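Local coordinates for putative OmpA family lipoprotein (Burkholderia cenocepacia, PDB 5LKW) that binds the peptidoglycan component diaminopimelic acid and probably serves in the Tol-Pal system, which maintains the outer membrane and helps it invaginate during cell division, at residues Gln40-His45 with Arg78-Leu83; Glu74-Ala79 with Arg114-Val119. All blocks are in the same frame, centred on the assembly; numbering follows the deposited sequence.

Contact 1 (Gln40-His45 with Arg78-Leu83); sequences QYLKSH and RAMALL
L42 and M80 make the apolar part of this contact between the ends of two helices. The methyl L42 CD1 lies 3.8 Å from M80 CE and 4.0 Å from M80 SD. The two side chains cross at about a right angle. M80 bends at its last torsion (chi3 -65°), so that its SD-CE bond lies across the leucine methyl and both atoms touch it. V85 touches both residues, and V50 and I52 of strand 50-55 add to the same buried patch.

The second part is more exposed and mixes polar and apolar atoms. The aliphatic end of K43 runs up to the last carbonyl of 78-83, with K43 CE 3.2 Å from L83 O. A bend at chi3 (-66°) helps bring it there. On its own helix, K43 NZ donates to Q40 OE1 at 3.3 Å, from 40° above the amide carbonyl plane.

Within 40-45, H45 folds back over the helix end. H45 ND1 donates to Y41 O at 2.7 Å and lies 4.0 Å above the Y41 ring, over its centre.

The chemistry is thus divided. Buried methyl and thioether groups join the helices on the sheet side, while the exposed lysine lays its carbon chain against the end of the second helix.

Contact 2 (Glu74-Ala79 with Arg114-Val119); sequences EAVRRA and RRADLV. With API (2,6-diaminopimelic acid), chain C.
The flat groups stand beside the contact of V76 with A116 and L118, not within it. The R115 guanidinium has D117 at its edge, in plane. This salt bridge is side-on and uses two nitrogens: R115 NE donates to D117 OD1 at 2.9 Å, and R115 NH2 to D117 OD2 at 3.0 Å. Both oxygens are met on the syn side, and the second bond is nearly straight (168°). On the helix, the R78 guanidinium has A75 CA over one face, toward the rim. OXT of the bound diaminopimelic acid lies obliquely to the R114 guanidinium. R114 CD comes 3.1 Å from that oxygen, while D57 and the F20 carbonyl hold the guanidinium.

The contact itself is apolar and buried. V76 divides its branches: CG2 meets A116 CB at 3.7 Å, and CG1 meets L118 CD1 at 4.2 Å. With CG1 anti to the backbone N (chi1 173°), both methyls reach the strand.

Helix 62-82 here lies against the sheet. Strand 115-120 is paired with strands 17-19 and 50-55. V76 also touches I52 of strand 50-55 and M35 of helix 32-44, so two helices and the sheet meet around it.

Overall arrangement
Both contacts use helix 62-82, and their centres are 12 Å apart. They share R78 and A79, because contact 2 takes 74-79 and contact 1 continues with 78-83. Along the chain the order is helix 32-44, helix 62-82, then strand 115-120. Contact 1 joins the two helices near their ends, and contact 2 lays the second helix on a strand inside the four-stranded mixed sheet. The centre of contact 2 is about 3 Å from the centre of the chain, and that of contact 1 about 14 Å. Together they belong to the OmpA-like domain of this lipoprotein. R114, just before the strand, lines the diaminopimelic acid pocket, consistent with a role in peptidoglycan binding.

Contact 1 (Gln40-His45 with Arg78-Leu83)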
loop_
_atom_site.group_PDB
_atom_site.type_symbol
_atom_site.label_atom_id
_atom_site.label_comp_id
_atom_site.label_asym_id
_atom_site.label_seq_id
_atom_site.Cartn_x
_atom_site.Cartn_y
_atom_site.Cartn_z
ATOM N N GLN A 40 -14.182 -0.942 4.708
ATOM C CA GLN A 40 -15.419 -1.613 5.091
ATOM C C GLN A 40 -15.104 -3.014 5.623
ATOM O O GLN A 40 -15.573 -3.392 6.701
ATOM C CB GLN A 40 -16.398 -1.672 3.902
ATOM C CG GLN A 40 -17.852 -2.032 4.221
ATOM C CD GLN A 40 -18.404 -1.323 5.453
ATOM O OE1 GLN A 40 -18.314 -0.095 5.585
ATOM N NE2 GLN A 40 -19.001 -2.099 6.354
ATOM N N TYR A 41 -14.276 -3.762 4.896
ATOM C CA TYR A 41 -13.822 -5.048 5.385
ATOM C C TYR A 41 -13.167 -4.952 6.775
ATOM O O TYR A 41 -13.588 -5.636 7.710
ATOM C CB TYR A 41 -12.919 -5.759 4.369
ATOM C CG TYR A 41 -12.458 -7.100 4.876
ATOM C CD1 TYR A 41 -13.046 -8.285 4.431
ATOM C CD2 TYR A 41 -11.456 -7.181 5.815
ATOM C CE1 TYR A 41 -12.618 -9.519 4.897
ATOM C CE2 TYR A 41 -11.024 -8.409 6.303
ATOM C CZ TYR A 41 -11.597 -9.574 5.840
ATOM O OH TYR A 41 -11.145 -10.787 6.352
ATOM N N LEU A 42 -12.176 -4.082 6.919
ATOM C CA LEU A 42 -11.505 -3.860 8.205
ATOM C C LEU A 42 -12.427 -3.504 9.431
ATOM O O LEU A 42 -12.348 -4.145 10.488
ATOM C CB LEU A 42 -10.353 -2.853 8.044
ATOM C CG LEU A 42 -9.113 -3.419 7.301
ATOM C CD1 LEU A 42 -8.087 -2.329 7.003
ATOM C CD2 LEU A 42 -8.456 -4.576 8.055
ATOM N N LYS A 43 -13.250 -2.471 9.274
ATOM C CA LYS A 43 -14.208 -2.017 10.293
ATOM C C LYS A 43 -15.187 -3.102 10.739
ATOM O O LYS A 43 -15.577 -3.171 11.918
ATOM C CB LYS A 43 -14.998 -0.827 9.745
ATOM C CG LYS A 43 -14.297 0.533 9.906
ATOM C CD LYS A 43 -15.144 1.692 9.306
ATOM C CE LYS A 43 -15.254 1.536 7.794
ATOM N NZ LYS A 43 -16.476 2.120 7.148
ATOM N N SER A 44 -15.595 -3.928 9.786
ATOM C CA SER A 44 -16.517 -5.016 10.032
ATOM C C SER A 44 -15.828 -6.317 10.491
ATOM O O SER A 44 -16.522 -7.268 10.827
ATOM C CB SER A 44 -17.406 -5.241 8.802
ATOM O OG SER A 44 -16.683 -5.827 7.748
ATOM N N HIS A 45 -14.487 -6.351 10.501
ATOM C CA HIS A 45 -13.721 -7.471 11.037
ATOM C C HIS A 45 -12.614 -7.083 12.030
ATOM O O HIS A 45 -11.450 -7.394 11.762
ATOM C CB HIS A 45 -13.071 -8.280 9.917
ATOM C CG HIS A 45 -14.033 -8.807 8.902
ATOM N ND1 HIS A 45 -14.856 -7.992 8.155
ATOM C CD2 HIS A 45 -14.277 -10.070 8.478
ATOM C CE1 HIS A 45 -15.586 -8.727 7.335
ATOM N NE2 HIS A 45 -15.240 -9.991 7.495
ATOM N N ARG A 78 -3.512 6.445 6.349
ATOM C CA ARG A 78 -4.264 7.667 6.568
ATOM C C ARG A 78 -5.597 7.686 5.819
ATOM O O ARG A 78 -6.652 8.042 6.388
ATOM C CB ARG A 78 -3.395 8.867 6.170
ATOM C CG ARG A 78 -4.176 10.121 5.826
ATOM C CD ARG A 78 -3.285 11.367 5.878
ATOM N NE ARG A 78 -2.549 11.523 4.633
ATOM C CZ ARG A 78 -1.245 11.277 4.468
ATOM N NH1 ARG A 78 -0.481 10.860 5.479
ATOM N NH2 ARG A 78 -0.705 11.452 3.265
ATOM N N ALA A 79 -5.571 7.317 4.538
ATOM C CA ALA A 79 -6.808 7.206 3.747
ATOM C C ALA A 79 -7.768 6.207 4.339
ATOM O O ALA A 79 -8.977 6.385 4.239
ATOM C CB ALA A 79 -6.504 6.799 2.287
ATOM N N MET A 80 -7.257 5.116 4.913
ATOM C CA MET A 80 -8.181 4.185 5.580
ATOM C C MET A 80 -8.577 4.662 6.984
ATOM O O MET A 80 -9.718 4.520 7.361
ATOM C CB MET A 80 -7.681 2.724 5.550
ATOM C CG MET A 80 -7.626 2.148 4.112
ATOM S SD MET A 80 -7.554 0.340 4.038
ATOM C CE MET A 80 -5.988 -0.030 4.797
ATOM N N ALA A 81 -7.648 5.270 7.710
ATOM C CA ALA A 81 -7.926 5.959 8.993
ATOM C C ALA A 81 -9.105 6.888 8.894
ATOM O O ALA A 81 -10.056 6.797 9.675
ATOM C CB ALA A 81 -6.709 6.752 9.465
ATOM N N LEU A 82 -9.034 7.762 7.898
ATOM C CA LEU A 82 -10.096 8.697 7.568
ATOM C C LEU A 82 -11.428 8.044 7.299
ATOM O O LEU A 82 -12.471 8.646 7.582
ATOM C CB LEU A 82 -9.702 9.545 6.354
ATOM C CG LEU A 82 -8.951 10.749 6.879
ATOM C CD1 LEU A 82 -8.299 11.524 5.732
ATOM C CD2 LEU A 82 -9.938 11.632 7.693
ATOM N N LEU A 83 -11.403 6.818 6.770
ATOM C CA LEU A 83 -12.653 6.077 6.567
ATOM C C LEU A 83 -13.106 5.324 7.815
ATOM O O LEU A 83 -14.037 4.549 7.763
ATOM C CB LEU A 83 -12.594 5.162 5.346
ATOM C CG LEU A 83 -12.324 5.893 4.028
ATOM C CD1 LEU A 83 -11.840 4.945 2.968
ATOM C CD2 LEU A 83 -13.556 6.691 3.504
#

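Contact 2 (Glu74-Ala79 with Arg114-Val119)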
loop_
_atom_site.group_PDB
_atom_site.type_symbol
_atom_site.label_atom_id
_atom_site.label_comp_id
_atom_site.label_asym_id
_atom_site.label_seq_id
_atom_site.Cartn_x
_atom_site.Cartn_y
_atom_site.Cartn_z
ATOM N N GLU A 74 1.971 5.372 4.816
ATOM C CA GLU A 74 1.269 6.260 5.753
ATOM C C GLU A 74 0.125 6.954 5.057
ATOM O O GLU A 74 -0.988 7.019 5.613
ATOM C CB GLU A 74 2.222 7.264 6.421
ATOM C CG GLU A 74 3.126 6.591 7.479
ATOM C CD GLU A 74 4.136 7.532 8.166
ATOM O OE1 GLU A 74 4.405 8.661 7.653
ATOM O OE2 GLU A 74 4.686 7.089 9.208
ATOM N N ALA A 75 0.387 7.421 3.821
ATOM C CA ALA A 75 -0.657 7.877 2.914
ATOM C C ALA A 75 -1.847 6.879 2.760
ATOM O O ALA A 75 -3.007 7.283 2.775
ATOM C CB ALA A 75 -0.045 8.287 1.552
ATOM N N VAL A 76 -1.572 5.578 2.631
ATOM C CA VAL A 76 -2.619 4.553 2.511
ATOM C C VAL A 76 -3.349 4.332 3.876
ATOM O O VAL A 76 -4.578 4.277 3.936
ATOM C CB VAL A 76 -2.026 3.218 1.995
ATOM C CG1 VAL A 76 -3.070 2.098 2.038
ATOM C CG2 VAL A 76 -1.380 3.377 0.553
ATOM N N ARG A 77 -2.578 4.169 4.924
ATOM C CA ARG A 77 -3.099 4.055 6.321
ATOM C C ARG A 77 -4.002 5.241 6.634
ATOM O O ARG A 77 -5.147 5.068 7.038
ATOM C CB ARG A 77 -1.938 3.930 7.338
ATOM C CG ARG A 77 -2.407 3.758 8.840
ATOM C CD ARG A 77 -1.307 4.064 9.840
ATOM N NE ARG A 77 -0.998 5.487 9.720
ATOM C CZ ARG A 77 0.128 6.086 10.097
ATOM N NH1 ARG A 77 1.124 5.407 10.664
ATOM N NH2 ARG A 77 0.250 7.395 9.881
ATOM N N ARG A 78 -3.512 6.445 6.349
ATOM C CA ARG A 78 -4.264 7.667 6.568
ATOM C C ARG A 78 -5.597 7.686 5.819
ATOM O O ARG A 78 -6.652 8.042 6.388
ATOM C CB ARG A 78 -3.395 8.867 6.170
ATOM C CG ARG A 78 -4.176 10.121 5.826
ATOM C CD ARG A 78 -3.285 11.367 5.878
ATOM N NE ARG A 78 -2.549 11.523 4.633
ATOM C CZ ARG A 78 -1.245 11.277 4.468
ATOM N NH1 ARG A 78 -0.481 10.860 5.479
ATOM N NH2 ARG A 78 -0.705 11.452 3.265
ATOM N N ALA A 79 -5.571 7.317 4.538
ATOM C CA ALA A 79 -6.808 7.206 3.747
ATOM C C ALA A 79 -7.768 6.207 4.339
ATOM O O ALA A 79 -8.977 6.385 4.239
ATOM C CB ALA A 79 -6.504 6.799 2.287
ATOM N N ARG A 114 6.918 1.479 -7.410
ATOM C CA ARG A 114 6.480 2.683 -6.649
ATOM C C ARG A 114 5.084 2.360 -6.177
ATOM O O ARG A 114 4.127 2.658 -6.864
ATOM C CB ARG A 114 6.413 3.893 -7.560
ATOM C CG ARG A 114 7.800 4.381 -8.078
ATOM C CD ARG A 114 7.649 5.787 -8.707
ATOM N NE ARG A 114 6.796 5.843 -9.905
ATOM C CZ ARG A 114 7.182 5.513 -11.141
ATOM N NH1 ARG A 114 8.445 5.097 -11.347
ATOM N NH2 ARG A 114 6.311 5.656 -12.196
ATOM N N ARG A 115 5.008 1.625 -5.081
ATOM C CA ARG A 115 3.853 0.796 -4.784
ATOM C C ARG A 115 3.709 0.608 -3.296
ATOM O O ARG A 115 4.721 0.513 -2.563
ATOM C CB ARG A 115 4.016 -0.605 -5.421
ATOM C CG ARG A 115 2.714 -1.444 -5.572
ATOM C CD ARG A 115 3.007 -2.891 -6.212
ATOM N NE ARG A 115 3.765 -3.632 -5.215
ATOM C CZ ARG A 115 5.082 -3.800 -5.175
ATOM N NH1 ARG A 115 5.891 -3.376 -6.165
ATOM N NH2 ARG A 115 5.603 -4.396 -4.098
ATOM N N ALA A 116 2.451 0.507 -2.850
ATOM C CA ALA A 116 2.159 0.131 -1.451
ATOM C C ALA A 116 1.221 -1.024 -1.459
ATOM O O ALA A 116 0.201 -0.957 -2.169
ATOM C CB ALA A 116 1.506 1.349 -0.652
ATOM N N ASP A 117 1.554 -2.081 -0.681
ATOM C CA ASP A 117 0.728 -3.275 -0.598
ATOM C C ASP A 117 0.055 -3.412 0.772
ATOM O O ASP A 117 0.709 -3.251 1.827
ATOM C CB ASP A 117 1.550 -4.580 -0.821
ATOM C CG ASP A 117 2.337 -4.588 -2.123
ATOM O OD1 ASP A 117 1.789 -4.168 -3.182
ATOM O OD2 ASP A 117 3.507 -5.070 -2.077
ATOM N N LEU A 118 -1.207 -3.861 0.709
ATOM C CA LEU A 118 -1.993 -4.226 1.879
ATOM C C LEU A 118 -1.688 -5.675 2.106
ATOM O O LEU A 118 -2.084 -6.520 1.294
ATOM C CB LEU A 118 -3.500 -4.003 1.603
ATOM C CG LEU A 118 -4.108 -2.572 1.594
ATOM C CD1 LEU A 118 -3.615 -1.747 0.523
ATOM C CD2 LEU A 118 -5.615 -2.629 1.376
ATOM N N VAL A 119 -0.968 -5.982 3.193
ATOM C CA VAL A 119 -0.600 -7.392 3.446
ATOM C C VAL A 119 -1.389 -7.896 4.683
ATOM O O VAL A 119 -1.119 -7.524 5.825
ATOM C CB VAL A 119 0.921 -7.559 3.598
ATOM C CG1 VAL A 119 1.311 -9.061 3.678
ATOM C CG2 VAL A 119 1.714 -6.771 2.442
HETATM C C API C . 10.310 6.798 -6.343
HETATM C CA API C . 11.703 7.376 -6.392
HETATM C C3 API C . 12.136 8.098 -7.668
HETATM C C4 API C . 13.580 8.606 -7.475
HETATM C C5 API C . 13.798 10.092 -7.812
HETATM C C6 API C . 15.195 10.627 -7.445
HETATM O O API C . 10.247 5.637 -5.960
HETATM O OXT API C . 9.253 7.401 -6.640
HETATM N N API C . 12.603 6.236 -6.220
#